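PDB 7D6V: fumarate reductase iron-sulfur subunit from Mycolicibacterium smegmatis, which probably relays electrons from the flavoprotein subunit to quinone through its three iron-sulfur clusters in the succinate dehydrogenase complex. Local coordinates for residues A64-G68 / R69-M73; Y129-Q133 / E134-R138. All coordinates share one frame; numbering follows the deposited sequence.

Contact 1. Residues A64-G68 / R69-M73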
loop_
_atom_site.group_PDB
_atom_site.type_symbol
_atom_site.label_atom_id
_atom_site.label_comp_id
_atom_site.label_asym_id
_atom_site.label_seq_id
_atom_site.Cartn_x
_atom_site.Cartn_y
_atom_site.Cartn_z
ATOM N N ALA B 64 -6.276 12.456 3.679
ATOM C CA ALA B 64 -6.921 13.694 4.094
ATOM C C ALA B 64 -8.212 13.329 4.813
ATOM O O ALA B 64 -8.480 12.156 5.078
ATOM C CB ALA B 64 -7.165 14.614 2.893
ATOM N N GLU B 65 -9.013 14.335 5.141
ATOM C CA GLU B 65 -10.344 14.127 5.707
ATOM C C GLU B 65 -11.334 14.726 4.717
ATOM O O GLU B 65 -11.488 15.948 4.641
ATOM C CB GLU B 65 -10.451 14.743 7.094
ATOM C CG GLU B 65 -9.462 14.141 8.075
ATOM C CD GLU B 65 -9.669 14.612 9.493
ATOM O OE1 GLU B 65 -10.701 15.259 9.763
ATOM O OE2 GLU B 65 -8.798 14.336 10.341
ATOM N N ILE B 66 -12.008 13.856 3.963
ATOM C CA ILE B 66 -12.646 14.281 2.722
ATOM C C ILE B 66 -13.949 15.015 2.989
ATOM O O ILE B 66 -14.233 16.038 2.359
ATOM C CB ILE B 66 -12.855 13.077 1.788
ATOM C CG1 ILE B 66 -11.516 12.639 1.203
ATOM C CG2 ILE B 66 -13.820 13.427 0.676
ATOM C CD1 ILE B 66 -10.722 13.778 0.642
ATOM N N ASN B 67 -14.793 14.490 3.869
ATOM C CA ASN B 67 -15.981 15.231 4.276
ATOM C C ASN B 67 -16.225 15.016 5.766
ATOM O O ASN B 67 -17.346 14.775 6.213
ATOM C CB ASN B 67 -17.180 14.833 3.419
ATOM C CG ASN B 67 -18.315 15.819 3.520
ATOM O OD1 ASN B 67 -18.238 16.794 4.261
ATOM N ND2 ASN B 67 -19.366 15.588 2.748
ATOM N N GLY B 68 -15.154 15.097 6.551
ATOM C CA GLY B 68 -15.173 14.719 7.943
ATOM C C GLY B 68 -14.623 13.337 8.217
ATOM O O GLY B 68 -14.386 13.003 9.383
ATOM N N ARG B 69 -14.408 12.532 7.178
ATOM C CA ARG B 69 -13.957 11.156 7.293
ATOM C C ARG B 69 -12.537 11.019 6.777
ATOM O O ARG B 69 -12.246 11.470 5.663
ATOM C CB ARG B 69 -14.878 10.221 6.504
ATOM C CG ARG B 69 -16.337 10.617 6.509
ATOM C CD ARG B 69 -16.986 10.282 7.832
ATOM N NE ARG B 69 -16.959 8.846 8.092
ATOM C CZ ARG B 69 -17.965 8.020 7.828
ATOM N NH1 ARG B 69 -19.085 8.484 7.295
ATOM N NH2 ARG B 69 -17.848 6.730 8.096
ATOM N N PRO B 70 -11.633 10.408 7.543
ATOM C CA PRO B 70 -10.281 10.152 7.030
ATOM C C PRO B 70 -10.281 9.197 5.846
ATOM O O PRO B 70 -10.640 8.023 5.979
ATOM C CB PRO B 70 -9.559 9.547 8.240
ATOM C CG PRO B 70 -10.353 9.993 9.421
ATOM C CD PRO B 70 -11.768 10.019 8.954
ATOM N N ARG B 71 -9.875 9.697 4.683
ATOM C CA ARG B 71 -9.893 8.957 3.433
ATOM C C ARG B 71 -8.586 9.173 2.681
ATOM O O ARG B 71 -7.745 9.993 3.057
ATOM C CB ARG B 71 -11.065 9.388 2.543
ATOM C CG ARG B 71 -12.449 9.164 3.115
ATOM C CD ARG B 71 -12.735 7.692 3.283
ATOM N NE ARG B 71 -12.563 6.968 2.028
ATOM C CZ ARG B 71 -13.505 6.836 1.101
ATOM N NH1 ARG B 71 -14.698 7.384 1.278
ATOM N NH2 ARG B 71 -13.247 6.158 -0.008
ATOM N N LEU B 72 -8.423 8.402 1.609
ATOM C CA LEU B 72 -7.431 8.688 0.583
ATOM C C LEU B 72 -8.102 9.484 -0.527
ATOM O O LEU B 72 -9.187 9.119 -0.986
ATOM C CB LEU B 72 -6.831 7.403 0.016
ATOM C CG LEU B 72 -5.991 6.508 0.923
ATOM C CD1 LEU B 72 -5.663 5.219 0.201
ATOM C CD2 LEU B 72 -4.722 7.216 1.356
ATOM N N MET B 73 -7.463 10.577 -0.944
ATOM C CA MET B 73 -8.061 11.423 -1.970
ATOM C C MET B 73 -8.126 10.716 -3.316
ATOM O O MET B 73 -9.066 10.938 -4.085
ATOM C CB MET B 73 -7.285 12.733 -2.087
ATOM C CG MET B 73 -7.608 13.729 -0.991
ATOM S SD MET B 73 -6.748 15.301 -1.146
ATOM C CE MET B 73 -5.127 14.858 -0.538
#
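A64 and R71 form a hydrogen-bonded antiparallel pair in the hairpin of strands 63-65 and 70-72. A64 N gives a nearly straight bond to R71 O at 2.9 Å (173°). The return bond, R71 N to A64 O, has the same length. I66 N bonds to R69 O at 2.9 Å and joins the two ends of the turn. G68 rounds that turn with a positive phi, 99°. Between these bonds, E65 and P70 form a non-hydrogen-bonded pair. Here P70 CA gives a CA-H...O contact to A64 O at 3.3 Å.

The apolar contacts gather on the A64 and R71 side. I66 CG1 meets R71 CB at 3.5 Å, and the two side chains cross at about a right angle. I66 CD1 reaches M73 CG at 3.5 Å. M73 bends at its last torsion (chi3 -78°), and its CE lies against A64 CB.

On the other face E65 OE2 takes a salt bridge from R159 and hydrogen bonds from N153 and the backbone N of R93, while P70 packs on helix 150-154. Backbone bonds and apolar contacts hold the hairpin together just ahead of cluster ligand C74, and R159 probably balances the charge of buried E65.

Contact 2. Residues Y129-Q133 / E134-R138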
loop_
_atom_site.group_PDB
_atom_site.type_symbol
_atom_site.label_atom_id
_atom_site.label_comp_id
_atom_site.label_asym_id
_atom_site.label_seq_id
_atom_site.Cartn_x
_atom_site.Cartn_y
_atom_site.Cartn_z
ATOM N N TYR B 129 16.118 -20.666 5.093
ATOM C CA TYR B 129 14.871 -20.385 5.790
ATOM C C TYR B 129 13.768 -21.317 5.301
ATOM O O TYR B 129 13.657 -21.595 4.105
ATOM C CB TYR B 129 14.453 -18.931 5.576
ATOM C CG TYR B 129 15.219 -17.914 6.395
ATOM C CD1 TYR B 129 16.600 -17.971 6.506
ATOM C CD2 TYR B 129 14.555 -16.885 7.046
ATOM C CE1 TYR B 129 17.294 -17.044 7.249
ATOM C CE2 TYR B 129 15.241 -15.952 7.792
ATOM C CZ TYR B 129 16.610 -16.037 7.889
ATOM O OH TYR B 129 17.297 -15.108 8.631
ATOM N N ARG B 130 12.950 -21.801 6.233
ATOM C CA ARG B 130 11.817 -22.659 5.903
ATOM C C ARG B 130 10.606 -22.195 6.694
ATOM O O ARG B 130 10.638 -22.189 7.928
ATOM C CB ARG B 130 12.114 -24.129 6.208
ATOM C CG ARG B 130 13.246 -24.724 5.405
ATOM C CD ARG B 130 12.880 -24.884 3.943
ATOM N NE ARG B 130 14.036 -25.306 3.163
ATOM C CZ ARG B 130 14.800 -24.487 2.452
ATOM N NH1 ARG B 130 14.529 -23.191 2.413
ATOM N NH2 ARG B 130 15.837 -24.960 1.779
ATOM N N MET B 131 9.545 -21.815 5.991
ATOM C CA MET B 131 8.296 -21.417 6.621
ATOM C C MET B 131 7.132 -21.990 5.833
ATOM O O MET B 131 7.137 -21.968 4.601
ATOM C CB MET B 131 8.166 -19.891 6.701
ATOM C CG MET B 131 9.280 -19.205 7.472
ATOM S SD MET B 131 9.117 -17.415 7.495
ATOM C CE MET B 131 9.965 -16.988 5.982
ATOM N N GLN B 132 6.137 -22.504 6.545
ATOM C CA GLN B 132 4.907 -22.962 5.922
ATOM C C GLN B 132 3.931 -21.799 5.767
ATOM O O GLN B 132 3.994 -20.805 6.492
ATOM C CB GLN B 132 4.276 -24.089 6.740
ATOM C CG GLN B 132 5.175 -25.305 6.912
ATOM C CD GLN B 132 5.426 -26.039 5.608
ATOM O OE1 GLN B 132 4.544 -26.139 4.760
ATOM N NE2 GLN B 132 6.636 -26.555 5.444
ATOM N N GLN B 133 3.025 -21.936 4.798
ATOM C CA GLN B 133 2.108 -20.846 4.472
ATOM C C GLN B 133 1.179 -20.519 5.637
ATOM O O GLN B 133 0.931 -19.342 5.936
ATOM C CB GLN B 133 1.301 -21.202 3.226
ATOM C CG GLN B 133 0.361 -20.110 2.763
ATOM C CD GLN B 133 1.094 -18.900 2.231
ATOM O OE1 GLN B 133 2.035 -19.024 1.454
ATOM N NE2 GLN B 133 0.661 -17.719 2.644
ATOM N N GLU B 134 0.644 -21.549 6.299
ATOM C CA GLU B 134 -0.250 -21.318 7.425
ATOM C C GLU B 134 0.463 -20.664 8.596
ATOM O O GLU B 134 -0.193 -20.037 9.433
ATOM C CB GLU B 134 -0.896 -22.630 7.865
ATOM C CG GLU B 134 0.064 -23.629 8.473
ATOM C CD GLU B 134 0.579 -24.628 7.465
ATOM O OE1 GLU B 134 0.562 -24.318 6.255
ATOM O OE2 GLU B 134 1.002 -25.726 7.880
ATOM N N ASP B 135 1.788 -20.790 8.669
ATOM C CA ASP B 135 2.567 -20.120 9.698
ATOM C C ASP B 135 2.809 -18.650 9.388
ATOM O O ASP B 135 3.179 -17.896 10.293
ATOM C CB ASP B 135 3.912 -20.822 9.882
ATOM C CG ASP B 135 3.783 -22.156 10.580
ATOM O OD1 ASP B 135 2.644 -22.572 10.864
ATOM O OD2 ASP B 135 4.825 -22.788 10.847
ATOM N N VAL B 136 2.609 -18.225 8.143
ATOM C CA VAL B 136 2.903 -16.855 7.739
ATOM C C VAL B 136 1.667 -16.071 7.331
ATOM O O VAL B 136 1.789 -14.868 7.059
ATOM C CB VAL B 136 3.944 -16.811 6.600
ATOM C CG1 VAL B 136 5.141 -17.678 6.940
ATOM C CG2 VAL B 136 3.318 -17.244 5.287
ATOM N N ASN B 137 0.492 -16.704 7.267
ATOM C CA ASN B 137 -0.709 -16.001 6.811
ATOM C C ASN B 137 -1.050 -14.806 7.700
ATOM O O ASN B 137 -1.388 -13.722 7.199
ATOM C CB ASN B 137 -1.889 -16.971 6.760
ATOM C CG ASN B 137 -1.895 -17.817 5.511
ATOM O OD1 ASN B 137 -1.538 -17.351 4.432
ATOM N ND2 ASN B 137 -2.304 -19.070 5.647
ATOM N N ARG B 138 -0.976 -14.987 9.021
ATOM C CA ARG B 138 -1.401 -13.934 9.938
ATOM C C ARG B 138 -0.537 -12.689 9.798
ATOM O O ARG B 138 -1.052 -11.567 9.781
ATOM C CB ARG B 138 -1.366 -14.445 11.377
ATOM C CG ARG B 138 -2.489 -15.395 11.725
ATOM C CD ARG B 138 -2.714 -15.437 13.220
ATOM N NE ARG B 138 -1.679 -16.197 13.908
ATOM C CZ ARG B 138 -1.672 -16.430 15.215
ATOM N NH1 ARG B 138 -2.649 -15.960 15.976
ATOM N NH2 ARG B 138 -0.693 -17.131 15.762
#
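The side-chain amides of Q133 and N137 meet with their planes 41° apart. N137 OD1 sits at the edge of the Q133 amide, in its plane, and takes an almost straight bond from Q133 NE2 at 2.9 Å. Relative to the N137 amide the donor is 40° out of plane, on the face over which Q133 O lies 3.2 Å from N137 CG. One face of the Q133 amide carries the methyl CG2 of V136, 3.8 Å from NE2. Q133 swings CG anti to its backbone N (chi1 -177°) and bends forward along the helix toward N137. Its NE2 also bonds to Q140, and its OE1 to the backbone N of R110 of subunit A.

These residues lie in helix 133-142, near its N-terminal end. V136 N bonds to Q133 O at 3.0 Å, and D135 N bonds weakly to Q132 O. M131 CB packs on V136 CG1 at 3.8 Å. The spacing of this pair is that of a hydrophobic staple.

E134 folds its carboxylate back beside Q132 CB, with CD 3.8 Å away. The acidic E134 and D135 probably suit this helix end. D135 OD2 bonds to S221 of the membrane anchor subunit.

Overall arrangement
The two contacts lie on opposite sides of the chain's centre, with their centres about 36 Å apart and nearest atoms about 20 Å apart. They share no strand or helix. Contact 1 is mostly buried in the 2Fe-2S domain, and the side chain of M73 is about 6 Å from the 2Fe-2S cluster. Contact 2 is farther out and only partly buried. It lies at the N-terminal part of helix 133-142, which precedes the 4Fe-4S ligand C145 in the chain. Both contacts touch the membrane anchor subunit, and contact 2 also borders subunit A. Strand pairing and apolar side chains dominate contact 1. Contact 2 relies more on polar side chains, with Q133 and D135 also bonded to neighbouring subunits.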